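Local atomic coordinates of TssK (Serratia sp. FS14, PDB entry 5Y0E), a protein that probably serves as a trimeric baseplate component of the bacterial type VI secretion system. Residues Q268-L273 and L303-G308; V99-T104 and R152-S157; L347-D352 and T404-E409; E128-D133 and S141-F146. One frame throughout, in Å; residues are numbered along the deposited sequence.

Interaction 1: Q268-L273 and L303-G308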
loop_
_atom_site.group_PDB
_atom_site.type_symbol
_atom_site.label_atom_id
_atom_site.label_comp_id
_atom_site.label_asym_id
_atom_site.label_seq_id
_atom_site.Cartn_x
_atom_site.Cartn_y
_atom_site.Cartn_z
ATOM N N GLN A 268 5.674 7.768 2.579
ATOM C CA GLN A 268 4.748 8.768 2.081
ATOM C C GLN A 268 3.924 9.346 3.211
ATOM O O GLN A 268 3.723 10.556 3.281
ATOM C CB GLN A 268 3.846 8.160 1.015
ATOM C CG GLN A 268 4.522 7.853 -0.297
ATOM C CD GLN A 268 3.659 6.971 -1.198
ATOM O OE1 GLN A 268 2.674 7.412 -1.758
ATOM N NE2 GLN A 268 4.026 5.725 -1.312
ATOM N N PHE A 269 3.426 8.492 4.089
ATOM C CA PHE A 269 2.782 8.964 5.294
ATOM C C PHE A 269 3.653 10.012 5.990
ATOM O O PHE A 269 3.193 11.101 6.310
ATOM C CB PHE A 269 2.502 7.761 6.183
ATOM C CG PHE A 269 1.599 8.038 7.343
ATOM C CD1 PHE A 269 0.936 9.225 7.460
ATOM C CD2 PHE A 269 1.435 7.093 8.327
ATOM C CE1 PHE A 269 0.132 9.459 8.509
ATOM C CE2 PHE A 269 0.636 7.327 9.380
ATOM C CZ PHE A 269 -0.015 8.518 9.478
ATOM N N ALA A 270 4.933 9.717 6.174
ATOM C CA ALA A 270 5.795 10.643 6.889
ATOM C C ALA A 270 5.954 11.947 6.126
ATOM O O ALA A 270 5.770 13.031 6.685
ATOM C CB ALA A 270 7.152 10.005 7.154
ATOM N N THR A 271 6.273 11.871 4.843
ATOM C CA THR A 271 6.537 13.110 4.141
ATOM C C THR A 271 5.293 13.971 4.003
ATOM O O THR A 271 5.406 15.192 3.952
ATOM C CB THR A 271 7.164 12.838 2.783
ATOM O OG1 THR A 271 6.225 12.209 1.915
ATOM C CG2 THR A 271 8.392 11.994 2.952
ATOM N N GLU A 272 4.101 13.382 3.961
ATOM C CA GLU A 272 2.912 14.225 3.996
ATOM C C GLU A 272 2.663 14.775 5.400
ATOM O O GLU A 272 2.120 15.862 5.554
ATOM C CB GLU A 272 1.687 13.458 3.487
ATOM C CG GLU A 272 0.453 14.313 3.229
ATOM C CD GLU A 272 -0.736 13.539 2.634
ATOM O OE1 GLU A 272 -1.876 13.961 2.854
ATOM O OE2 GLU A 272 -0.547 12.526 1.932
ATOM N N LEU A 273 3.058 14.041 6.424
ATOM C CA LEU A 273 2.884 14.510 7.790
ATOM C C LEU A 273 3.747 15.742 8.087
ATOM O O LEU A 273 3.323 16.628 8.824
ATOM C CB LEU A 273 3.189 13.351 8.730
ATOM C CG LEU A 273 2.747 13.348 10.177
ATOM C CD1 LEU A 273 1.340 13.736 10.250
ATOM C CD2 LEU A 273 2.959 11.976 10.755
ATOM N N LEU A 303 10.329 7.016 13.909
ATOM C CA LEU A 303 10.554 8.250 14.642
ATOM C C LEU A 303 9.721 9.372 14.065
ATOM O O LEU A 303 8.947 10.014 14.773
ATOM C CB LEU A 303 12.032 8.608 14.597
ATOM C CG LEU A 303 12.850 8.701 15.870
ATOM C CD1 LEU A 303 14.199 9.137 15.533
ATOM C CD2 LEU A 303 12.266 9.640 16.846
ATOM N N LEU A 304 9.879 9.626 12.770
ATOM C CA LEU A 304 9.095 10.668 12.131
ATOM C C LEU A 304 7.604 10.506 12.398
ATOM O O LEU A 304 6.896 11.489 12.612
ATOM C CB LEU A 304 9.369 10.668 10.637
ATOM C CG LEU A 304 10.815 10.990 10.242
ATOM C CD1 LEU A 304 10.989 10.657 8.796
ATOM C CD2 LEU A 304 11.169 12.454 10.472
ATOM N N LEU A 305 7.103 9.279 12.384
ATOM C CA LEU A 305 5.672 9.118 12.551
ATOM C C LEU A 305 5.272 9.377 13.983
ATOM O O LEU A 305 4.231 9.987 14.237
ATOM C CB LEU A 305 5.250 7.734 12.107
ATOM C CG LEU A 305 5.541 7.505 10.631
ATOM C CD1 LEU A 305 5.407 6.032 10.260
ATOM C CD2 LEU A 305 4.612 8.370 9.803
ATOM N N ARG A 306 6.102 8.960 14.936
ATOM C CA ARG A 306 5.788 9.263 16.324
ATOM C C ARG A 306 5.860 10.760 16.589
ATOM O O ARG A 306 5.016 11.303 17.306
ATOM C CB ARG A 306 6.702 8.476 17.254
ATOM C CG ARG A 306 6.479 6.962 17.137
ATOM C CD ARG A 306 7.390 6.132 18.005
ATOM N NE ARG A 306 6.611 5.264 18.880
ATOM C CZ ARG A 306 6.626 3.935 18.849
ATOM N NH1 ARG A 306 7.399 3.287 17.988
ATOM N NH2 ARG A 306 5.870 3.254 19.700
ATOM N N GLN A 307 6.821 11.459 15.993
ATOM C CA GLN A 307 6.873 12.893 16.200
ATOM C C GLN A 307 5.627 13.563 15.667
ATOM O O GLN A 307 5.094 14.480 16.294
ATOM C CB GLN A 307 8.110 13.487 15.546
ATOM C CG GLN A 307 9.364 13.048 16.229
ATOM C CD GLN A 307 10.619 13.508 15.517
ATOM O OE1 GLN A 307 10.566 14.274 14.543
ATOM N NE2 GLN A 307 11.766 13.056 16.015
ATOM N N GLY A 308 5.152 13.127 14.501
ATOM C CA GLY A 308 4.011 13.772 13.899
ATOM C C GLY A 308 2.710 13.472 14.588
ATOM O O GLY A 308 1.771 14.254 14.473
#

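Interaction 2: V99-T104 and R152-S157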
loop_
_atom_site.group_PDB
_atom_site.type_symbol
_atom_site.label_atom_id
_atom_site.label_comp_id
_atom_site.label_asym_id
_atom_site.label_seq_id
_atom_site.Cartn_x
_atom_site.Cartn_y
_atom_site.Cartn_z
ATOM N N VAL A 99 26.033 -14.279 10.217
ATOM C CA VAL A 99 25.295 -14.443 8.974
ATOM C C VAL A 99 24.990 -15.911 8.704
ATOM O O VAL A 99 25.595 -16.818 9.268
ATOM C CB VAL A 99 26.062 -13.867 7.780
ATOM C CG1 VAL A 99 26.357 -12.418 8.004
ATOM C CG2 VAL A 99 27.333 -14.657 7.569
ATOM N N LEU A 100 24.025 -16.127 7.818
ATOM C CA LEU A 100 23.790 -17.419 7.187
ATOM C C LEU A 100 24.354 -17.339 5.783
ATOM O O LEU A 100 24.005 -16.434 5.035
ATOM C CB LEU A 100 22.302 -17.745 7.151
ATOM C CG LEU A 100 21.900 -19.084 6.546
ATOM C CD1 LEU A 100 22.679 -20.185 7.205
ATOM C CD2 LEU A 100 20.418 -19.318 6.700
ATOM N N ALA A 101 25.281 -18.212 5.455
ATOM C CA ALA A 101 25.931 -18.122 4.179
ATOM C C ALA A 101 25.961 -19.369 3.339
ATOM O O ALA A 101 25.754 -20.442 3.805
ATOM C CB ALA A 101 27.332 -17.612 4.375
ATOM N N LEU A 102 26.244 -19.183 2.069
ATOM C CA LEU A 102 26.303 -20.263 1.125
ATOM C C LEU A 102 27.295 -19.878 0.096
ATOM O O LEU A 102 27.364 -18.747 -0.281
ATOM C CB LEU A 102 24.959 -20.448 0.458
ATOM C CG LEU A 102 24.923 -21.571 -0.554
ATOM C CD1 LEU A 102 24.869 -22.886 0.180
ATOM C CD2 LEU A 102 23.758 -21.422 -1.505
ATOM N N PRO A 103 28.080 -20.828 -0.366
ATOM C CA PRO A 103 29.080 -20.545 -1.374
ATOM C C PRO A 103 28.433 -20.285 -2.694
ATOM O O PRO A 103 27.404 -20.820 -2.978
ATOM C CB PRO A 103 29.849 -21.838 -1.456
ATOM C CG PRO A 103 29.616 -22.487 -0.169
ATOM C CD PRO A 103 28.219 -22.174 0.170
ATOM N N THR A 104 29.046 -19.440 -3.488
ATOM C CA THR A 104 28.521 -19.133 -4.800
ATOM C C THR A 104 28.880 -20.247 -5.776
ATOM O O THR A 104 29.931 -20.878 -5.663
ATOM C CB THR A 104 29.088 -17.812 -5.292
ATOM O OG1 THR A 104 30.475 -17.978 -5.545
ATOM C CG2 THR A 104 28.922 -16.739 -4.237
ATOM N N ARG A 152 25.823 -22.332 6.132
ATOM C CA ARG A 152 26.714 -22.215 7.224
ATOM C C ARG A 152 26.602 -20.926 7.993
ATOM O O ARG A 152 26.492 -19.874 7.417
ATOM C CB ARG A 152 28.112 -22.313 6.662
ATOM C CG ARG A 152 29.185 -22.040 7.673
ATOM C CD ARG A 152 30.510 -21.733 7.048
ATOM N NE ARG A 152 31.062 -22.927 6.475
ATOM C CZ ARG A 152 32.339 -23.074 6.208
ATOM N NH1 ARG A 152 33.162 -22.082 6.485
ATOM N NH2 ARG A 152 32.785 -24.188 5.660
ATOM N N LEU A 153 26.604 -21.003 9.315
ATOM C CA LEU A 153 26.587 -19.819 10.146
ATOM C C LEU A 153 28.004 -19.352 10.334
ATOM O O LEU A 153 28.852 -20.156 10.594
ATOM C CB LEU A 153 25.981 -20.143 11.481
ATOM C CG LEU A 153 24.548 -20.539 11.312
ATOM C CD1 LEU A 153 24.133 -21.462 12.413
ATOM C CD2 LEU A 153 23.668 -19.327 11.254
ATOM N N MET A 154 28.261 -18.072 10.160
ATOM C CA MET A 154 29.590 -17.518 10.302
ATOM C C MET A 154 29.616 -16.035 10.654
ATOM O O MET A 154 28.595 -15.419 10.770
ATOM C CB MET A 154 30.408 -17.772 9.049
ATOM C CG MET A 154 29.729 -17.477 7.748
ATOM S SD MET A 154 30.884 -17.371 6.398
ATOM C CE MET A 154 30.872 -19.050 5.899
ATOM N N LEU A 155 30.795 -15.474 10.853
ATOM C CA LEU A 155 30.923 -14.065 11.178
ATOM C C LEU A 155 30.943 -13.236 9.907
ATOM O O LEU A 155 31.514 -13.644 8.898
ATOM C CB LEU A 155 32.198 -13.804 11.976
ATOM C CG LEU A 155 32.409 -14.639 13.232
ATOM C CD1 LEU A 155 33.643 -14.176 13.951
ATOM C CD2 LEU A 155 31.197 -14.550 14.126
ATOM N N GLU A 156 30.335 -12.057 9.968
ATOM C CA GLU A 156 30.365 -11.181 8.810
ATOM C C GLU A 156 31.791 -10.891 8.381
ATOM O O GLU A 156 32.063 -10.745 7.187
ATOM C CB GLU A 156 29.616 -9.887 9.111
ATOM C CG GLU A 156 29.533 -8.914 7.949
ATOM C CD GLU A 156 28.882 -7.608 8.344
ATOM O OE1 GLU A 156 29.449 -6.880 9.177
ATOM O OE2 GLU A 156 27.791 -7.306 7.833
ATOM N N SER A 157 32.720 -10.833 9.329
ATOM C CA SER A 157 34.107 -10.558 8.984
ATOM C C SER A 157 34.763 -11.703 8.220
ATOM O O SER A 157 35.762 -11.476 7.533
ATOM C CB SER A 157 34.902 -10.264 10.242
ATOM O OG SER A 157 34.904 -11.384 11.087
#

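Interaction 3: L347-D352 and T404-E409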
loop_
_atom_site.group_PDB
_atom_site.type_symbol
_atom_site.label_atom_id
_atom_site.label_comp_id
_atom_site.label_asym_id
_atom_site.label_seq_id
_atom_site.Cartn_x
_atom_site.Cartn_y
_atom_site.Cartn_z
ATOM N N LEU A 347 -6.992 6.398 34.405
ATOM C CA LEU A 347 -8.128 6.164 33.564
ATOM C C LEU A 347 -8.863 7.471 33.347
ATOM O O LEU A 347 -9.332 8.044 34.273
ATOM C CB LEU A 347 -9.063 5.230 34.272
ATOM C CG LEU A 347 -9.020 3.791 33.878
ATOM C CD1 LEU A 347 -10.153 3.134 34.598
ATOM C CD2 LEU A 347 -9.217 3.684 32.392
ATOM N N ALA A 348 -8.956 7.942 32.124
ATOM C CA ALA A 348 -9.660 9.164 31.840
ATOM C C ALA A 348 -11.023 8.685 31.482
ATOM O O ALA A 348 -11.161 7.923 30.586
ATOM C CB ALA A 348 -9.019 9.867 30.673
ATOM N N VAL A 349 -12.035 9.161 32.180
ATOM C CA VAL A 349 -13.383 8.685 31.990
ATOM C C VAL A 349 -14.429 9.771 31.854
ATOM O O VAL A 349 -14.340 10.776 32.489
ATOM C CB VAL A 349 -13.726 7.810 33.206
ATOM C CG1 VAL A 349 -15.088 7.173 33.126
ATOM C CG2 VAL A 349 -12.674 6.755 33.403
ATOM N N ARG A 350 -15.400 9.568 30.979
ATOM C CA ARG A 350 -16.526 10.465 30.803
ATOM C C ARG A 350 -17.707 9.597 30.462
ATOM O O ARG A 350 -17.555 8.607 29.808
ATOM C CB ARG A 350 -16.295 11.490 29.709
ATOM C CG ARG A 350 -17.191 11.297 28.513
ATOM C CD ARG A 350 -17.673 12.589 27.915
ATOM N NE ARG A 350 -19.119 12.707 27.939
ATOM C CZ ARG A 350 -19.963 11.748 27.635
ATOM N NH1 ARG A 350 -21.242 11.960 27.696
ATOM N NH2 ARG A 350 -19.531 10.580 27.278
ATOM N N ALA A 351 -18.881 9.948 30.933
ATOM C CA ALA A 351 -20.063 9.174 30.648
ATOM C C ALA A 351 -21.284 10.032 30.780
ATOM O O ALA A 351 -21.218 11.104 31.302
ATOM C CB ALA A 351 -20.163 8.002 31.590
ATOM N N ASP A 352 -22.416 9.543 30.320
ATOM C CA ASP A 352 -23.623 10.321 30.418
ATOM C C ASP A 352 -24.408 10.019 31.665
ATOM O O ASP A 352 -25.566 9.717 31.614
ATOM C CB ASP A 352 -24.475 10.129 29.189
ATOM C CG ASP A 352 -24.140 11.095 28.108
ATOM O OD1 ASP A 352 -24.212 12.279 28.363
ATOM O OD2 ASP A 352 -23.794 10.702 26.999
ATOM N N THR A 404 -13.159 12.734 34.145
ATOM C CA THR A 404 -12.664 12.465 35.471
ATOM C C THR A 404 -11.496 11.517 35.341
ATOM O O THR A 404 -11.500 10.631 34.488
ATOM C CB THR A 404 -13.745 11.863 36.348
ATOM O OG1 THR A 404 -14.823 12.783 36.420
ATOM C CG2 THR A 404 -13.248 11.628 37.735
ATOM N N TYR A 405 -10.497 11.723 36.178
ATOM C CA TYR A 405 -9.239 11.015 36.091
ATOM C C TYR A 405 -9.056 10.228 37.367
ATOM O O TYR A 405 -9.047 10.800 38.457
ATOM C CB TYR A 405 -8.091 11.985 35.868
ATOM C CG TYR A 405 -8.188 12.597 34.520
ATOM C CD1 TYR A 405 -9.088 13.622 34.264
ATOM C CD2 TYR A 405 -7.410 12.130 33.484
ATOM C CE1 TYR A 405 -9.196 14.158 33.029
ATOM C CE2 TYR A 405 -7.510 12.662 32.244
ATOM C CZ TYR A 405 -8.402 13.668 32.013
ATOM O OH TYR A 405 -8.468 14.184 30.754
ATOM N N PHE A 406 -8.938 8.924 37.226
ATOM C CA PHE A 406 -8.758 8.027 38.348
ATOM C C PHE A 406 -7.363 7.452 38.270
ATOM O O PHE A 406 -6.994 6.854 37.259
ATOM C CB PHE A 406 -9.796 6.915 38.318
ATOM C CG PHE A 406 -11.188 7.406 38.412
ATOM C CD1 PHE A 406 -11.767 7.631 39.638
ATOM C CD2 PHE A 406 -11.922 7.652 37.276
ATOM C CE1 PHE A 406 -13.046 8.082 39.736
ATOM C CE2 PHE A 406 -13.216 8.109 37.372
ATOM C CZ PHE A 406 -13.777 8.319 38.606
ATOM N N GLU A 407 -6.586 7.642 39.317
ATOM C CA GLU A 407 -5.328 6.932 39.425
ATOM C C GLU A 407 -5.589 5.553 40.012
ATOM O O GLU A 407 -6.469 5.382 40.859
ATOM C CB GLU A 407 -4.351 7.716 40.291
ATOM C CG GLU A 407 -2.949 7.154 40.341
ATOM C CD GLU A 407 -1.918 8.224 40.658
ATOM O OE1 GLU A 407 -2.312 9.278 41.203
ATOM O OE2 GLU A 407 -0.726 8.012 40.351
ATOM N N LEU A 408 -4.852 4.561 39.524
ATOM C CA LEU A 408 -4.884 3.234 40.113
ATOM C C LEU A 408 -4.050 3.211 41.383
ATOM O O LEU A 408 -2.961 3.787 41.437
ATOM C CB LEU A 408 -4.358 2.196 39.132
ATOM C CG LEU A 408 -5.351 1.720 38.075
ATOM C CD1 LEU A 408 -5.641 2.792 37.058
ATOM C CD2 LEU A 408 -4.831 0.486 37.382
ATOM N N GLU A 409 -4.617 2.647 42.436
ATOM C CA GLU A 409 -3.940 2.607 43.709
ATOM C C GLU A 409 -2.946 1.509 43.673
ATOM O O GLU A 409 -3.279 0.379 43.391
ATOM C CB GLU A 409 -4.917 2.373 44.845
ATOM C CG GLU A 409 -6.084 3.336 44.864
ATOM C CD GLU A 409 -6.706 3.489 46.234
ATOM O OE1 GLU A 409 -6.895 2.475 46.922
ATOM O OE2 GLU A 409 -7.003 4.625 46.629
#

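Interaction 4: E128-D133 and S141-F146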
loop_
_atom_site.group_PDB
_atom_site.type_symbol
_atom_site.label_atom_id
_atom_site.label_comp_id
_atom_site.label_asym_id
_atom_site.label_seq_id
_atom_site.Cartn_x
_atom_site.Cartn_y
_atom_site.Cartn_z
ATOM N N GLU A 128 22.955 -40.357 1.358
ATOM C CA GLU A 128 22.236 -41.483 0.793
ATOM C C GLU A 128 20.857 -41.599 1.418
ATOM O O GLU A 128 20.692 -41.390 2.619
ATOM C CB GLU A 128 23.015 -42.778 0.996
ATOM C CG GLU A 128 22.671 -43.841 -0.017
ATOM C CD GLU A 128 23.230 -45.188 0.357
ATOM O OE1 GLU A 128 22.433 -46.135 0.531
ATOM O OE2 GLU A 128 24.468 -45.291 0.492
ATOM N N ASN A 129 19.868 -41.931 0.590
ATOM C CA ASN A 129 18.508 -42.159 1.059
ATOM C C ASN A 129 17.799 -43.068 0.067
ATOM O O ASN A 129 18.169 -43.139 -1.106
ATOM C CB ASN A 129 17.743 -40.846 1.228
ATOM C CG ASN A 129 16.748 -40.899 2.358
ATOM O OD1 ASN A 129 16.387 -41.977 2.830
ATOM N ND2 ASN A 129 16.301 -39.739 2.806
ATOM N N GLU A 130 16.775 -43.772 0.545
ATOM C CA GLU A 130 16.033 -44.689 -0.303
ATOM C C GLU A 130 14.565 -44.294 -0.381
ATOM O O GLU A 130 13.949 -43.939 0.624
ATOM C CB GLU A 130 16.162 -46.133 0.174
ATOM C CG GLU A 130 15.800 -47.094 -0.949
ATOM C CD GLU A 130 15.881 -48.565 -0.610
ATOM O OE1 GLU A 130 15.249 -48.979 0.381
ATOM O OE2 GLU A 130 16.549 -49.312 -1.367
ATOM N N VAL A 131 14.007 -44.382 -1.587
ATOM C CA VAL A 131 12.686 -43.851 -1.892
ATOM C C VAL A 131 11.888 -44.860 -2.698
ATOM O O VAL A 131 12.417 -45.502 -3.610
ATOM C CB VAL A 131 12.775 -42.531 -2.673
ATOM C CG1 VAL A 131 13.367 -41.466 -1.808
ATOM C CG2 VAL A 131 13.613 -42.722 -3.922
ATOM N N ASP A 132 10.605 -44.963 -2.388
ATOM C CA ASP A 132 9.707 -45.769 -3.185
ATOM C C ASP A 132 9.549 -45.179 -4.578
ATOM O O ASP A 132 9.810 -44.001 -4.820
ATOM C CB ASP A 132 8.344 -45.868 -2.513
ATOM C CG ASP A 132 8.448 -46.282 -1.075
ATOM O OD1 ASP A 132 9.451 -46.929 -0.729
ATOM O OD2 ASP A 132 7.540 -45.969 -0.289
ATOM N N ASP A 133 9.139 -46.032 -5.505
ATOM C CA ASP A 133 8.650 -45.575 -6.791
ATOM C C ASP A 133 7.340 -44.823 -6.589
ATOM O O ASP A 133 6.536 -45.160 -5.721
ATOM C CB ASP A 133 8.454 -46.775 -7.718
ATOM C CG ASP A 133 8.308 -46.394 -9.173
ATOM O OD1 ASP A 133 7.452 -45.555 -9.509
ATOM O OD2 ASP A 133 9.038 -46.963 -9.994
ATOM N N SER A 141 11.542 -49.878 -3.722
ATOM C CA SER A 141 12.300 -48.672 -3.444
ATOM C C SER A 141 13.682 -48.754 -4.068
ATOM O O SER A 141 14.142 -49.814 -4.482
ATOM C CB SER A 141 12.405 -48.456 -1.945
ATOM O OG SER A 141 12.570 -49.692 -1.281
ATOM N N ALA A 142 14.337 -47.607 -4.142
ATOM C CA ALA A 142 15.645 -47.504 -4.757
ATOM C C ALA A 142 16.478 -46.508 -3.974
ATOM O O ALA A 142 15.953 -45.519 -3.464
ATOM C CB ALA A 142 15.539 -47.079 -6.220
ATOM N N ALA A 143 17.767 -46.787 -3.858
ATOM C CA ALA A 143 18.665 -45.983 -3.050
ATOM C C ALA A 143 19.305 -44.925 -3.931
ATOM O O ALA A 143 19.927 -45.259 -4.939
ATOM C CB ALA A 143 19.732 -46.865 -2.409
ATOM N N LEU A 144 19.153 -43.657 -3.563
ATOM C CA LEU A 144 19.742 -42.574 -4.336
ATOM C C LEU A 144 20.644 -41.713 -3.470
ATOM O O LEU A 144 20.541 -41.700 -2.248
ATOM C CB LEU A 144 18.677 -41.673 -4.985
ATOM C CG LEU A 144 17.541 -42.274 -5.832
ATOM C CD1 LEU A 144 16.893 -41.211 -6.686
ATOM C CD2 LEU A 144 18.007 -43.407 -6.705
ATOM N N GLN A 145 21.524 -40.992 -4.131
ATOM C CA GLN A 145 22.310 -39.948 -3.501
ATOM C C GLN A 145 21.651 -38.597 -3.754
ATOM O O GLN A 145 21.545 -38.150 -4.902
ATOM C CB GLN A 145 23.744 -39.965 -4.018
ATOM C CG GLN A 145 24.675 -40.581 -3.012
ATOM C CD GLN A 145 26.084 -40.740 -3.511
ATOM O OE1 GLN A 145 26.333 -40.767 -4.706
ATOM N NE2 GLN A 145 27.023 -40.827 -2.586
ATOM N N PHE A 146 21.206 -37.961 -2.681
ATOM C CA PHE A 146 20.641 -36.627 -2.741
ATOM C C PHE A 146 21.694 -35.582 -2.413
ATOM O O PHE A 146 22.788 -35.885 -1.957
ATOM C CB PHE A 146 19.476 -36.482 -1.777
ATOM C CG PHE A 146 18.282 -37.274 -2.153
ATOM C CD1 PHE A 146 17.366 -36.779 -3.055
ATOM C CD2 PHE A 146 18.053 -38.516 -1.580
ATOM C CE1 PHE A 146 16.233 -37.523 -3.393
ATOM C CE2 PHE A 146 16.931 -39.257 -1.911
ATOM C CZ PHE A 146 16.017 -38.761 -2.818
#

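Interaction 1: Q268-L273 and L303-G308
Leu305 lies across Phe269 where two helices of the helical region, 259-273 and 294-309, pack together. Their short segments run in broadly the same direction, 42° apart, with axes 9.3 Å from each other. Phe269 CG is anti to the backbone N (chi1 -168°), and the ring offers one face to Leu305. Leu305 CD2 comes down on that face and is displaced toward the rim. Leu305 CD2 is 4.1 Å from the Phe269 ring centroid, a CH-pi contact, and its closest ring atom is Phe269 CD2 at 3.7 Å.

The same Leu305 methyl also meets the backbone. Leu305 CD2 sits 3.9 Å from Ala270 CA. Ala270 CB points at the other helix and faces Leu304 CB at 4.2 Å. The Leu273 and Leu305 side chains cross at about a right angle and meet through their CD2 atoms.

All of this contact is apolar. Leu240 of helix 229-253 touches both Phe269 and Leu273, and His244 stacks on Phe269. Thr271 OG1 hydrogen-bonds to Asn242 O of the second subunit, and Glu272 OE2 makes a salt bridge with Arg243 of that subunit. At the C-terminal end of the contact, Leu273 CD2 rests 3.8 Å from Gly308 CA.

Interaction 2: V99-T104 and R152-S157
Val99 pairs with Met154, and Ala101 with Arg152, as the two hydrogen-bonded pairs of an antiparallel strand contact. Each pair is closed by two backbone bonds. Val99 N donates to Met154 O at 2.9 Å, and the bond is nearly straight (168° at the hydrogen). In return Met154 N donates to Val99 O at 3.1 Å. Ala101 N reaches Arg152 O at 2.8 Å. The last bond, Arg152 N to Ala101 O at 3.0 Å, is the most bent, at 141°.

Val99 O has a second contact. Leu153 CA directs its hydrogen at Val99 O from 3.3 Å. Leu100 and Leu153 form the non-hydrogen-bonded pair between. The backbone of Leu100 is instead bonded to Leu166 of strand 163-174, and that of Leu102 to Thr164.

Val99, Ala101 and Met154 share one face. Met154 CG stands in the crowded position between the backbone N and the carbonyl carbon (chi1 46°). There Met154 CG meets Val99 CG2 at 3.7 Å, while Met154 SD touches Ala101 CB at 4.1 Å. Trp163 adds to this face. On the other face Leu100 CD1 and Leu153 CD2 approach more loosely, and Leu87 packs on Leu153. Strand 96-103 thus lies between strands 142-155 and 163-174, bonded on both edges, as an interior strand of a six-stranded mixed beta sheet.

Interaction 3: L347-D352 and T404-E409
Tyr405 and Ala348 stand opposite each other as the non-hydrogen-bonded pair of two antiparallel strands, 404-408 and 343-350. The strands are neighbours in an eight-stranded antiparallel sheet.

From CB, the Tyr405 side chain leaves on the same face as the Ala348 methyl. CG is anti to the carbonyl carbon (chi1 -68°), and the ring passes beside the alanine methyl. Tyr405 CD2 is the first ring atom to touch, 4.0 Å from Ala348 CB. Tyr405 CE2 comes closest, 3.5 Å from Ala348 CB. Tyr405 CZ has already begun to draw away, at 4.1 Å from Ala348 CB. The methyl approaches the ring obliquely. At the tip, OH accepts a hydrogen bond from His400 N, which satisfies the polar end and holds it beside the loop before the strand.

Backbone bonds flank this pair. Leu347 and Phe406 exchange two, as do Val349 and Thr404. The straightest runs from Thr404 N to Val349 O, at 2.8 Å and 170°. Leu347 O also receives a CA-H contact from Tyr405, while Ala348 CA directs its hydrogen at Thr404 O.

The opposite face carries Leu347, Val349, Thr404 and Phe406. It is covered by helix 355-365, whose Phe362 meets the Phe406 ring and also touches Leu347 and Val349. On this face Val349 and Phe406 cross at about a right angle. Val349 CG2 comes to the ring edge, near its plane, 4.0 Å from Phe406 CD2.

Interaction 4: E128-D133 and S141-F146
Asn129 and Leu144 are joined by two backbone hydrogen bonds, both with the donor nearly in line with the carbonyl. Asn129 N to Leu144 O is 2.9 Å, and Leu144 N to Asn129 O is 2.7 Å. Val131 and Ala142 form a second hydrogen-bonded pair. There the donors lie tilted out of the carbonyl planes, by 35° for Ala142 N on Val131 O. CA-H contacts fill in between, from Glu128 to Leu144 O and from Ala143 to Asn129 O.

Side-chain polar contacts are fewer. Ser141 OG gives a weak hydrogen bond to Glu130 OE1, at 3.2 Å. Glu130 CG is anti to its backbone N (chi1 -161°), and the chain beyond runs out extended over the neighbouring strand. Within its own strand, Asn129 OD1 accepts Glu130 N at 2.9 Å. These two strands make a beta hairpin, 124-131 with 142-155, closed by the loop 132-141. It reaches to the third subunit, where Asp133 OD1 bonds to Gln21 of that subunit and Leu144 packs on its His19.

The apolar contacts gather on the face of Val131, Leu144 and Phe146. The Phe146 ring turns its edge to the first strand. Phe146 CE2 lies 3.6 Å from Asn129 CB, and Phe146 CZ lies 3.9 Å from Val131 CG1. Val131 CG2 approaches Leu144 CG at 4.4 Å.

In the fold
Interactions 2 and 4 share strand 142-155 and one mixed sheet, with centres 30 Å apart. Interaction 4 is nested within the chain loop that interaction 2 closes. Interaction 2 is buried in the sheet, and its side-chain contacts are mainly apolar. Interaction 4 is partly exposed, richer in acidic side chains, and lies against the third subunit. Interaction 3 belongs to a separate, antiparallel sheet, about 57 Å from interaction 4 at the nearest atoms, with a helix packed on one face. Interaction 1 is buried too, but joins helices by apolar packing, whereas the other three rest on paired backbone bonds. The polar residues beside it, on helix 259-273, meet the second subunit.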